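Local coordinates for ABC transporter binding protein AcbH (Actinoplanes, PDB 3OO8), which binds beta-D-galactopyranose as the extracellular solute receptor of a bacterial ABC transporter, at residues A[138-143]-A[264-269]; A[142-147]-A[282-287]; A[277-282]-A[351-356]. The protein carries 2 engineered substitutions. All blocks are in the same frame, centred on the assembly; numbering follows the deposited sequence.

Interaction 1: A[138-143]-A[264-269]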
loop_
_atom_site.group_PDB
_atom_site.type_symbol
_atom_site.label_atom_id
_atom_site.label_comp_id
_atom_site.label_asym_id
_atom_site.label_seq_id
_atom_site.Cartn_x
_atom_site.Cartn_y
_atom_site.Cartn_z
ATOM N N TYR A 138 -6.171 -7.752 4.206
ATOM C CA TYR A 138 -5.954 -7.726 2.756
ATOM C C TYR A 138 -5.018 -6.568 2.389
ATOM O O TYR A 138 -4.815 -5.638 3.172
ATOM C CB TYR A 138 -7.275 -7.553 1.957
ATOM C CG TYR A 138 -8.040 -6.325 2.408
ATOM C CD1 TYR A 138 -7.653 -5.048 1.973
ATOM C CD2 TYR A 138 -9.070 -6.431 3.355
ATOM C CE1 TYR A 138 -8.292 -3.882 2.463
ATOM C CE2 TYR A 138 -9.687 -5.284 3.876
ATOM C CZ TYR A 138 -9.300 -4.033 3.418
ATOM O OH TYR A 138 -9.924 -2.931 3.941
ATOM N N ASN A 139 -4.468 -6.660 1.191
ATOM C CA ASN A 139 -3.669 -5.578 0.594
ATOM C C ASN A 139 -3.847 -5.547 -0.921
ATOM O O ASN A 139 -4.609 -6.355 -1.471
ATOM C CB ASN A 139 -2.205 -5.574 1.079
ATOM C CG ASN A 139 -1.485 -6.897 0.878
ATOM O OD1 ASN A 139 -1.852 -7.713 0.024
ATOM N ND2 ASN A 139 -0.423 -7.105 1.672
ATOM N N TYR A 140 -3.131 -4.654 -1.616
ATOM C CA TYR A 140 -3.163 -4.620 -3.096
ATOM C C TYR A 140 -1.827 -4.030 -3.530
ATOM O O TYR A 140 -1.209 -3.293 -2.777
ATOM C CB TYR A 140 -4.329 -3.774 -3.621
ATOM C CG TYR A 140 -4.170 -2.322 -3.286
ATOM C CD1 TYR A 140 -3.489 -1.470 -4.156
ATOM C CD2 TYR A 140 -4.685 -1.807 -2.102
ATOM C CE1 TYR A 140 -3.324 -0.126 -3.825
ATOM C CE2 TYR A 140 -4.519 -0.476 -1.782
ATOM C CZ TYR A 140 -3.844 0.340 -2.650
ATOM O OH TYR A 140 -3.647 1.692 -2.373
ATOM N N PRO A 141 -1.417 -4.314 -4.767
ATOM C CA PRO A 141 -0.064 -3.947 -5.201
ATOM C C PRO A 141 0.075 -2.659 -6.000
ATOM O O PRO A 141 -0.865 -2.217 -6.661
ATOM C CB PRO A 141 0.308 -5.126 -6.102
ATOM C CG PRO A 141 -1.041 -5.428 -6.802
ATOM C CD PRO A 141 -2.083 -5.244 -5.707
ATOM N N TRP A 142 1.270 -2.077 -5.899
ATOM C CA TRP A 142 1.709 -0.951 -6.743
ATOM C C TRP A 142 2.726 -1.554 -7.703
ATOM O O TRP A 142 3.839 -1.887 -7.314
ATOM C CB TRP A 142 2.356 0.143 -5.889
ATOM C CG TRP A 142 1.355 1.122 -5.366
ATOM C CD1 TRP A 142 0.360 0.901 -4.430
ATOM C CD2 TRP A 142 1.235 2.484 -5.774
ATOM N NE1 TRP A 142 -0.357 2.071 -4.225
ATOM C CE2 TRP A 142 0.138 3.035 -5.069
ATOM C CE3 TRP A 142 1.953 3.291 -6.668
ATOM C CZ2 TRP A 142 -0.230 4.379 -5.201
ATOM C CZ3 TRP A 142 1.551 4.636 -6.825
ATOM C CH2 TRP A 142 0.474 5.141 -6.108
ATOM N N VAL A 143 2.343 -1.629 -8.986
ATOM C CA VAL A 143 3.091 -2.396 -9.983
ATOM C C VAL A 143 2.888 -1.707 -11.342
ATOM O O VAL A 143 2.162 -0.733 -11.425
ATOM C CB VAL A 143 2.542 -3.878 -10.080
ATOM C CG1 VAL A 143 3.008 -4.702 -8.869
ATOM C CG2 VAL A 143 1.024 -3.914 -10.093
ATOM N N SER A 264 -3.220 -1.280 -8.080
ATOM C CA SER A 264 -4.212 -2.006 -8.907
ATOM C C SER A 264 -5.656 -1.535 -8.691
ATOM O O SER A 264 -6.462 -1.567 -9.634
ATOM C CB SER A 264 -4.149 -3.505 -8.648
ATOM O OG SER A 264 -4.608 -3.714 -7.339
ATOM N N ASN A 265 -5.981 -1.066 -7.493
ATOM C CA ASN A 265 -7.326 -0.563 -7.208
ATOM C C ASN A 265 -7.583 0.807 -7.839
ATOM O O ASN A 265 -8.613 1.445 -7.611
ATOM C CB ASN A 265 -7.617 -0.594 -5.711
ATOM C CG ASN A 265 -6.930 0.509 -4.961
ATOM O OD1 ASN A 265 -6.089 1.228 -5.506
ATOM N ND2 ASN A 265 -7.267 0.643 -3.686
ATOM N N GLN A 266 -6.586 1.271 -8.589
ATOM C CA GLN A 266 -6.710 2.506 -9.366
ATOM C C GLN A 266 -6.733 2.132 -10.837
ATOM O O GLN A 266 -7.801 2.182 -11.493
ATOM C CB GLN A 266 -5.558 3.460 -9.035
ATOM C CG GLN A 266 -5.549 3.846 -7.549
ATOM C CD GLN A 266 -4.170 3.821 -6.940
ATOM O OE1 GLN A 266 -3.158 4.118 -7.577
ATOM N NE2 GLN A 266 -4.142 3.479 -5.669
ATOM N N VAL A 267 -5.591 1.685 -11.365
ATOM C CA VAL A 267 -5.490 1.429 -12.801
ATOM C C VAL A 267 -6.476 0.351 -13.262
ATOM O O VAL A 267 -7.218 0.564 -14.228
ATOM C CB VAL A 267 -4.029 1.057 -13.258
ATOM C CG1 VAL A 267 -3.998 0.762 -14.784
ATOM C CG2 VAL A 267 -3.052 2.192 -12.901
ATOM N N ALA A 268 -6.468 -0.819 -12.627
ATOM C CA ALA A 268 -7.324 -1.918 -13.085
ATOM C C ALA A 268 -8.800 -1.565 -12.878
ATOM O O ALA A 268 -9.651 -1.890 -13.725
ATOM C CB ALA A 268 -6.978 -3.219 -12.370
ATOM N N ALA A 269 -9.100 -0.894 -11.766
ATOM C CA ALA A 269 -10.471 -0.488 -11.465
ATOM C C ALA A 269 -10.988 0.457 -12.538
ATOM O O ALA A 269 -12.194 0.481 -12.812
ATOM C CB ALA A 269 -10.561 0.165 -10.090
HETATM O O HOH W 1 -6.423 3.461 -2.924
#

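Interaction 2: A[142-147]-A[282-287]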
loop_
_atom_site.group_PDB
_atom_site.type_symbol
_atom_site.label_atom_id
_atom_site.label_comp_id
_atom_site.label_asym_id
_atom_site.label_seq_id
_atom_site.Cartn_x
_atom_site.Cartn_y
_atom_site.Cartn_z
ATOM N N TRP A 142 1.270 -2.077 -5.899
ATOM C CA TRP A 142 1.709 -0.951 -6.743
ATOM C C TRP A 142 2.726 -1.554 -7.703
ATOM O O TRP A 142 3.839 -1.887 -7.314
ATOM C CB TRP A 142 2.356 0.143 -5.889
ATOM C CG TRP A 142 1.355 1.122 -5.366
ATOM C CD1 TRP A 142 0.360 0.901 -4.430
ATOM C CD2 TRP A 142 1.235 2.484 -5.774
ATOM N NE1 TRP A 142 -0.357 2.071 -4.225
ATOM C CE2 TRP A 142 0.138 3.035 -5.069
ATOM C CE3 TRP A 142 1.953 3.291 -6.668
ATOM C CZ2 TRP A 142 -0.230 4.379 -5.201
ATOM C CZ3 TRP A 142 1.551 4.636 -6.825
ATOM C CH2 TRP A 142 0.474 5.141 -6.108
ATOM N N VAL A 143 2.343 -1.629 -8.986
ATOM C CA VAL A 143 3.091 -2.396 -9.983
ATOM C C VAL A 143 2.888 -1.707 -11.342
ATOM O O VAL A 143 2.162 -0.733 -11.425
ATOM C CB VAL A 143 2.542 -3.878 -10.080
ATOM C CG1 VAL A 143 3.008 -4.702 -8.869
ATOM C CG2 VAL A 143 1.024 -3.914 -10.093
ATOM N N VAL A 144 3.585 -2.187 -12.375
ATOM C CA VAL A 144 3.551 -1.547 -13.714
ATOM C C VAL A 144 2.562 -2.313 -14.596
ATOM O O VAL A 144 2.753 -3.497 -14.918
ATOM C CB VAL A 144 4.943 -1.657 -14.412
ATOM C CG1 VAL A 144 4.877 -0.900 -15.735
ATOM C CG2 VAL A 144 6.102 -1.128 -13.548
ATOM N N PHE A 145 1.524 -1.612 -15.039
ATOM C CA PHE A 145 0.463 -2.221 -15.862
ATOM C C PHE A 145 0.748 -2.003 -17.328
ATOM O O PHE A 145 1.434 -1.062 -17.669
ATOM C CB PHE A 145 -0.876 -1.575 -15.499
ATOM C CG PHE A 145 -1.343 -1.983 -14.141
ATOM C CD1 PHE A 145 -2.132 -3.124 -13.976
ATOM C CD2 PHE A 145 -1.024 -1.198 -13.043
ATOM C CE1 PHE A 145 -2.537 -3.554 -12.716
ATOM C CE2 PHE A 145 -1.436 -1.600 -11.745
ATOM C CZ PHE A 145 -2.198 -2.775 -11.594
ATOM N N TYR A 146 0.288 -2.955 -18.135
ATOM C CA TYR A 146 0.447 -2.872 -19.601
ATOM C C TYR A 146 -0.662 -3.684 -20.248
ATOM O O TYR A 146 -1.406 -4.388 -19.588
ATOM C CB TYR A 146 1.800 -3.435 -20.011
ATOM C CG TYR A 146 1.986 -4.913 -19.761
ATOM C CD1 TYR A 146 1.824 -5.836 -20.783
ATOM C CD2 TYR A 146 2.315 -5.390 -18.488
ATOM C CE1 TYR A 146 2.005 -7.193 -20.555
ATOM C CE2 TYR A 146 2.499 -6.749 -18.243
ATOM C CZ TYR A 146 2.346 -7.652 -19.292
ATOM O OH TYR A 146 2.530 -9.002 -19.100
ATOM N N ASN A 147 -0.806 -3.539 -21.568
ATOM C CA ASN A 147 -1.792 -4.334 -22.309
ATOM C C ASN A 147 -1.089 -5.530 -22.987
ATOM O O ASN A 147 -0.134 -5.347 -23.762
ATOM C CB ASN A 147 -2.378 -3.438 -23.412
ATOM C CG ASN A 147 -3.173 -2.286 -22.850
ATOM O OD1 ASN A 147 -2.882 -1.116 -23.113
ATOM N ND2 ASN A 147 -4.163 -2.606 -22.058
ATOM N N PHE A 282 3.608 -6.143 -14.420
ATOM C CA PHE A 282 4.862 -6.711 -13.932
ATOM C C PHE A 282 5.363 -5.869 -12.770
ATOM O O PHE A 282 5.008 -4.704 -12.650
ATOM C CB PHE A 282 5.914 -6.906 -15.045
ATOM C CG PHE A 282 6.275 -5.635 -15.817
ATOM C CD1 PHE A 282 7.214 -4.750 -15.293
ATOM C CD2 PHE A 282 5.697 -5.352 -17.043
ATOM C CE1 PHE A 282 7.576 -3.616 -15.960
ATOM C CE2 PHE A 282 6.048 -4.196 -17.712
ATOM C CZ PHE A 282 6.998 -3.327 -17.171
ATOM N N VAL A 283 6.130 -6.473 -11.852
ATOM C CA VAL A 283 6.684 -5.662 -10.776
ATOM C C VAL A 283 7.755 -4.703 -11.291
ATOM O O VAL A 283 8.440 -4.961 -12.291
ATOM C CB VAL A 283 7.204 -6.538 -9.600
ATOM C CG1 VAL A 283 6.101 -7.476 -9.185
ATOM C CG2 VAL A 283 8.458 -7.347 -9.968
ATOM N N PHE A 284 7.913 -3.581 -10.598
ATOM C CA PHE A 284 8.927 -2.632 -11.044
ATOM C C PHE A 284 10.279 -3.337 -11.151
ATOM O O PHE A 284 10.652 -4.108 -10.240
ATOM C CB PHE A 284 9.009 -1.467 -10.069
ATOM C CG PHE A 284 9.679 -0.236 -10.649
ATOM C CD1 PHE A 284 8.895 0.759 -11.235
ATOM C CD2 PHE A 284 11.058 -0.061 -10.587
ATOM C CE1 PHE A 284 9.461 1.923 -11.762
ATOM C CE2 PHE A 284 11.648 1.102 -11.100
ATOM C CZ PHE A 284 10.854 2.081 -11.707
ATOM N N PRO A 285 11.034 -3.107 -12.242
ATOM C CA PRO A 285 12.295 -3.859 -12.446
ATOM C C PRO A 285 13.369 -3.640 -11.379
ATOM O O PRO A 285 13.332 -2.661 -10.639
ATOM C CB PRO A 285 12.784 -3.360 -13.811
ATOM C CG PRO A 285 11.478 -3.048 -14.520
ATOM C CD PRO A 285 10.707 -2.306 -13.448
ATOM N N ALA A 286 14.319 -4.570 -11.319
ATOM C CA ALA A 286 15.412 -4.513 -10.340
ATOM C C ALA A 286 16.405 -3.442 -10.777
ATOM O O ALA A 286 16.693 -3.289 -11.992
ATOM C CB ALA A 286 16.096 -5.842 -10.283
ATOM N N ILE A 287 16.902 -2.672 -9.806
ATOM C CA ILE A 287 17.957 -1.711 -10.060
ATOM C C ILE A 287 19.240 -2.163 -9.371
ATOM O O ILE A 287 20.264 -2.350 -10.009
ATOM C CB ILE A 287 17.575 -0.296 -9.579
ATOM C CG1 ILE A 287 16.350 0.206 -10.354
ATOM C CG2 ILE A 287 18.786 0.653 -9.728
ATOM C CD1 ILE A 287 15.795 1.564 -9.876
HETATM O O HOH W 2 6.290 -3.169 -8.222
#

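Interaction 3: A[277-282]-A[351-356]. With SO4 (sulfate ion), chain B.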
loop_
_atom_site.group_PDB
_atom_site.type_symbol
_atom_site.label_atom_id
_atom_site.label_comp_id
_atom_site.label_asym_id
_atom_site.label_seq_id
_atom_site.Cartn_x
_atom_site.Cartn_y
_atom_site.Cartn_z
ATOM N N PRO A 277 -9.755 -7.834 -19.643
ATOM C CA PRO A 277 -9.071 -9.069 -20.010
ATOM C C PRO A 277 -7.666 -8.877 -20.604
ATOM O O PRO A 277 -6.840 -9.778 -20.512
ATOM C CB PRO A 277 -10.001 -9.648 -21.083
ATOM C CG PRO A 277 -11.345 -9.221 -20.618
ATOM C CD PRO A 277 -11.132 -7.791 -20.186
ATOM N N ASP A 278 -7.392 -7.725 -21.207
ATOM C CA ASP A 278 -6.098 -7.469 -21.830
ATOM C C ASP A 278 -5.090 -6.879 -20.833
ATOM O O ASP A 278 -3.923 -6.720 -21.152
ATOM C CB ASP A 278 -6.306 -6.501 -23.014
ATOM C CG ASP A 278 -5.156 -6.507 -24.036
ATOM O OD1 ASP A 278 -4.477 -7.542 -24.211
ATOM O OD2 ASP A 278 -4.948 -5.461 -24.704
ATOM N N LEU A 279 -5.543 -6.547 -19.637
ATOM C CA LEU A 279 -4.664 -5.895 -18.661
ATOM C C LEU A 279 -3.798 -6.909 -17.898
ATOM O O LEU A 279 -4.299 -7.946 -17.459
ATOM C CB LEU A 279 -5.520 -5.098 -17.669
ATOM C CG LEU A 279 -4.717 -4.213 -16.704
ATOM C CD1 LEU A 279 -3.901 -3.203 -17.479
ATOM C CD2 LEU A 279 -5.667 -3.515 -15.770
ATOM N N ASP A 280 -2.503 -6.623 -17.774
ATOM C CA ASP A 280 -1.612 -7.444 -16.962
ATOM C C ASP A 280 -0.653 -6.476 -16.275
ATOM O O ASP A 280 -0.741 -5.237 -16.434
ATOM C CB ASP A 280 -0.843 -8.424 -17.866
ATOM C CG ASP A 280 -0.388 -9.688 -17.154
ATOM O OD1 ASP A 280 -0.242 -9.716 -15.920
ATOM O OD2 ASP A 280 -0.154 -10.697 -17.868
ATOM N N PHE A 281 0.260 -7.022 -15.483
ATOM C CA PHE A 281 1.269 -6.160 -14.869
ATOM C C PHE A 281 2.540 -6.908 -14.615
ATOM O O PHE A 281 2.581 -8.142 -14.699
ATOM C CB PHE A 281 0.796 -5.545 -13.544
ATOM C CG PHE A 281 0.537 -6.554 -12.438
ATOM C CD1 PHE A 281 1.571 -6.965 -11.606
ATOM C CD2 PHE A 281 -0.766 -6.988 -12.167
ATOM C CE1 PHE A 281 1.341 -7.855 -10.556
ATOM C CE2 PHE A 281 -1.009 -7.864 -11.118
ATOM C CZ PHE A 281 0.024 -8.307 -10.315
ATOM N N PHE A 282 3.608 -6.143 -14.420
ATOM C CA PHE A 282 4.862 -6.711 -13.932
ATOM C C PHE A 282 5.363 -5.869 -12.770
ATOM O O PHE A 282 5.008 -4.704 -12.650
ATOM C CB PHE A 282 5.914 -6.906 -15.045
ATOM C CG PHE A 282 6.275 -5.635 -15.817
ATOM C CD1 PHE A 282 7.214 -4.750 -15.293
ATOM C CD2 PHE A 282 5.697 -5.352 -17.043
ATOM C CE1 PHE A 282 7.576 -3.616 -15.960
ATOM C CE2 PHE A 282 6.048 -4.196 -17.712
ATOM C CZ PHE A 282 6.998 -3.327 -17.171
ATOM N N ASN A 351 -10.435 -12.417 -9.602
ATOM C CA ASN A 351 -10.105 -12.281 -11.019
ATOM C C ASN A 351 -8.591 -12.501 -11.286
ATOM O O ASN A 351 -7.798 -12.765 -10.365
ATOM C CB ASN A 351 -10.579 -10.928 -11.547
ATOM C CG ASN A 351 -9.947 -9.770 -10.808
ATOM O OD1 ASN A 351 -8.761 -9.813 -10.509
ATOM N ND2 ASN A 351 -10.733 -8.733 -10.515
ATOM N N ASP A 352 -8.184 -12.408 -12.546
ATOM C CA ASP A 352 -6.818 -12.735 -12.906
ATOM C C ASP A 352 -5.805 -11.773 -12.272
ATOM O O ASP A 352 -4.709 -12.199 -11.893
ATOM C CB ASP A 352 -6.670 -12.767 -14.433
ATOM C CG ASP A 352 -7.261 -14.028 -15.040
ATOM O OD1 ASP A 352 -7.445 -15.017 -14.290
ATOM O OD2 ASP A 352 -7.521 -14.022 -16.264
ATOM N N ILE A 353 -6.195 -10.499 -12.202
ATOM C CA ILE A 353 -5.369 -9.443 -11.610
ATOM C C ILE A 353 -5.132 -9.777 -10.144
ATOM O O ILE A 353 -3.998 -9.675 -9.686
ATOM C CB ILE A 353 -6.040 -8.041 -11.710
ATOM C CG1 ILE A 353 -6.103 -7.587 -13.170
ATOM C CG2 ILE A 353 -5.216 -6.988 -10.915
ATOM C CD1 ILE A 353 -4.722 -7.372 -13.780
ATOM N N GLN A 354 -6.195 -10.162 -9.441
ATOM C CA GLN A 354 -6.055 -10.594 -8.025
ATOM C C GLN A 354 -5.177 -11.828 -7.879
ATOM O O GLN A 354 -4.336 -11.887 -6.985
ATOM C CB GLN A 354 -7.423 -10.856 -7.398
ATOM C CG GLN A 354 -8.173 -9.548 -7.086
ATOM C CD GLN A 354 -9.620 -9.809 -6.681
ATOM O OE1 GLN A 354 -10.425 -10.329 -7.488
ATOM N NE2 GLN A 354 -9.969 -9.455 -5.439
ATOM N N LYS A 355 -5.386 -12.836 -8.723
ATOM C CA LYS A 355 -4.549 -14.010 -8.623
ATOM C C LYS A 355 -3.066 -13.656 -8.769
ATOM O O LYS A 355 -2.243 -14.141 -8.015
ATOM C CB LYS A 355 -4.962 -15.024 -9.686
ATOM C CG LYS A 355 -6.343 -15.572 -9.381
ATOM C CD LYS A 355 -6.794 -16.481 -10.517
ATOM C CE LYS A 355 -8.101 -17.185 -10.174
ATOM N NZ LYS A 355 -8.523 -18.063 -11.302
ATOM N N LYS A 356 -2.729 -12.814 -9.741
ATOM C CA LYS A 356 -1.340 -12.432 -9.897
ATOM C C LYS A 356 -0.863 -11.569 -8.710
ATOM O O LYS A 356 0.284 -11.683 -8.268
ATOM C CB LYS A 356 -1.156 -11.703 -11.220
ATOM C CG LYS A 356 0.308 -11.499 -11.555
ATOM C CD LYS A 356 0.466 -10.991 -12.991
ATOM C CE LYS A 356 1.937 -10.762 -13.310
ATOM N NZ LYS A 356 2.725 -12.018 -13.291
HETATM S S SO4 B . 0.838 -13.687 -16.456
HETATM O O1 SO4 B . 1.460 -12.369 -16.502
HETATM O O2 SO4 B . 1.690 -14.615 -17.195
HETATM O O3 SO4 B . -0.488 -13.642 -17.073
HETATM O O4 SO4 B . 0.692 -14.137 -15.074
HETATM O O HOH W 3 -7.256 -11.621 -18.068
#

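Interaction 1: A[138-143]-A[264-269]
Ser-264 N donates to Pro-141 O across 2.9 Å, tying the first turn of helix 264-270 to the break in strand 134-147. Proline suits that break: its own nitrogen has no hydrogen to give to a sheet, while its carbonyl can still accept. The Pro-141 ring also touches the serine side chain, CD lying 3.4 Å from Ser-264 OG, and serine's small size is consistent with so close an approach of the two backbones. Beside them the Asn-265 amide stacks over one face of the Tyr-140 ring, the planes 28° apart and Asn-265 OD1 3.5 Å from Tyr-140 CE1. With CG between the backbone N and the carbonyl carbon (chi1 66°), the Tyr-140 ring lies against this amide. A water accepts from Asn-265 ND2 and makes a weak bond to Tyr-140 OH. Gln-266 is turned steeply to both neighbouring rings: its NE2 gives a weak bond to Asn-265 OD1, and its OE1, 3.8 Å from Trp-142 CZ2, takes bonds from Gln-262 NE2 and Gly-263 N, which should fix the amide's rotation. Trp-142 and Gln-266 belong to the beta-D-galactose site, empty of galactose in this model; aromatic side chains together with polar hydrogen-bonding groups are common in sugar sites of solute-binding proteins.

Interaction 2: A[142-147]-A[282-287]
Val-144 and Phe-282 face each other as an antiparallel hydrogen-bonded pair, Val-144 N giving to Phe-282 O at 2.9 Å and Phe-282 N to Val-144 O at 2.8 Å. Their side chains lie on the same face of the sheet, and the valine sits over the phenylalanine ring: Val-144 CB is 3.9 Å from the ring centroid, 22° off the normal, a CH-pi contact. With CG1 anti to the backbone N (chi1 -176°), Val-144 reaches Phe-282 CZ at 3.5 Å, while its CG2 branch touches Phe-284 CD1. A branched valine, at home in a strand, can thus touch two aromatic rings at once. This pairing joins strand 279-282 to strand 134-147 in the mixed sheet of the class 2 solute-binding protein fold, just where segment 282-287 leaves the sheet. Beyond it direct backbone pairing gives way to a water, which donates to Trp-142 O and accepts from Phe-284 N. Tyr-146 also meets the Phe-282 ring, obliquely, Tyr-146 CD2 to Phe-282 CD2 at 3.7 Å with the planes 40° apart. Val-158 and Pro-159 also touch Phe-282, whereas Phe-284 packs edge-to-face with Phe-261. Val-143 CG1 makes a looser contact with Val-283 CG1, 4.2 Å away.

Interaction 3: A[277-282]-A[351-356]
Helix 352-363 is laid on strand 279-282 of the sheet, and Phe-281 and Lys-356 meet in the layer between them. The lysine's aliphatic chain runs over one face of the phenylalanine ring, in the opposite direction to that side chain: Lys-356 CD is 3.9 Å from the Phe-281 centroid, a CH-pi contact, and Lys-356 CG is 3.4 Å from Phe-281 CZ. Ile-353 O lies at the ring's edge, in its plane, 3.8 Å from Phe-281 CE2. Strand and helix segments run almost parallel, 14° apart, a helix layered against the sheet as in alpha/beta folds. Asn-351 and Gln-354 form a capping box at the helix start, each side chain accepting from the other's backbone N. Ile-353 CD1 lies 3.7 Å from Leu-279 O, an apolar branch suited to the buried layer. Lysine suits the partly exposed edge of the contact, since its methylenes line the ring while a bend at Lys-356 chi4 (65°) brings NZ to weak bonds with two oxygens of a sulfate, probably from the crystallisation liquor. Asp-280 OD1 accepts from Phe-281 N at 2.8 Å and lies 3.3 Å from Lys-356 CD. Replacing Asp-280 by an alanine is likely to deprive Phe-281 N of its side-chain acceptor and Lys-356 CD of the carboxylate beside it.

In the fold
Strand 134-147 is common ground for interactions 1 and 2, which share Trp-142 and Val-143; strand 279-282 carries Phe-282 into both interaction 2 and interaction 3. All three are largely buried, but the centre of interaction 1 lies about 8 Å from the centre of the chain, against about 15 and 17 Å for the centres of interactions 2 and 3. Their chemistry differs accordingly: amides and aromatic rings at the sugar site in 1, backbone pairing with apolar side chains in 2, and in 3 a greasy layer ending in charged groups and an anion at its partly exposed edge. Phe-145 CZ packs on Ser-264 CA, and Val-143 CG2 on Phe-281 CD1, so the contacts touch one another along the same sheet.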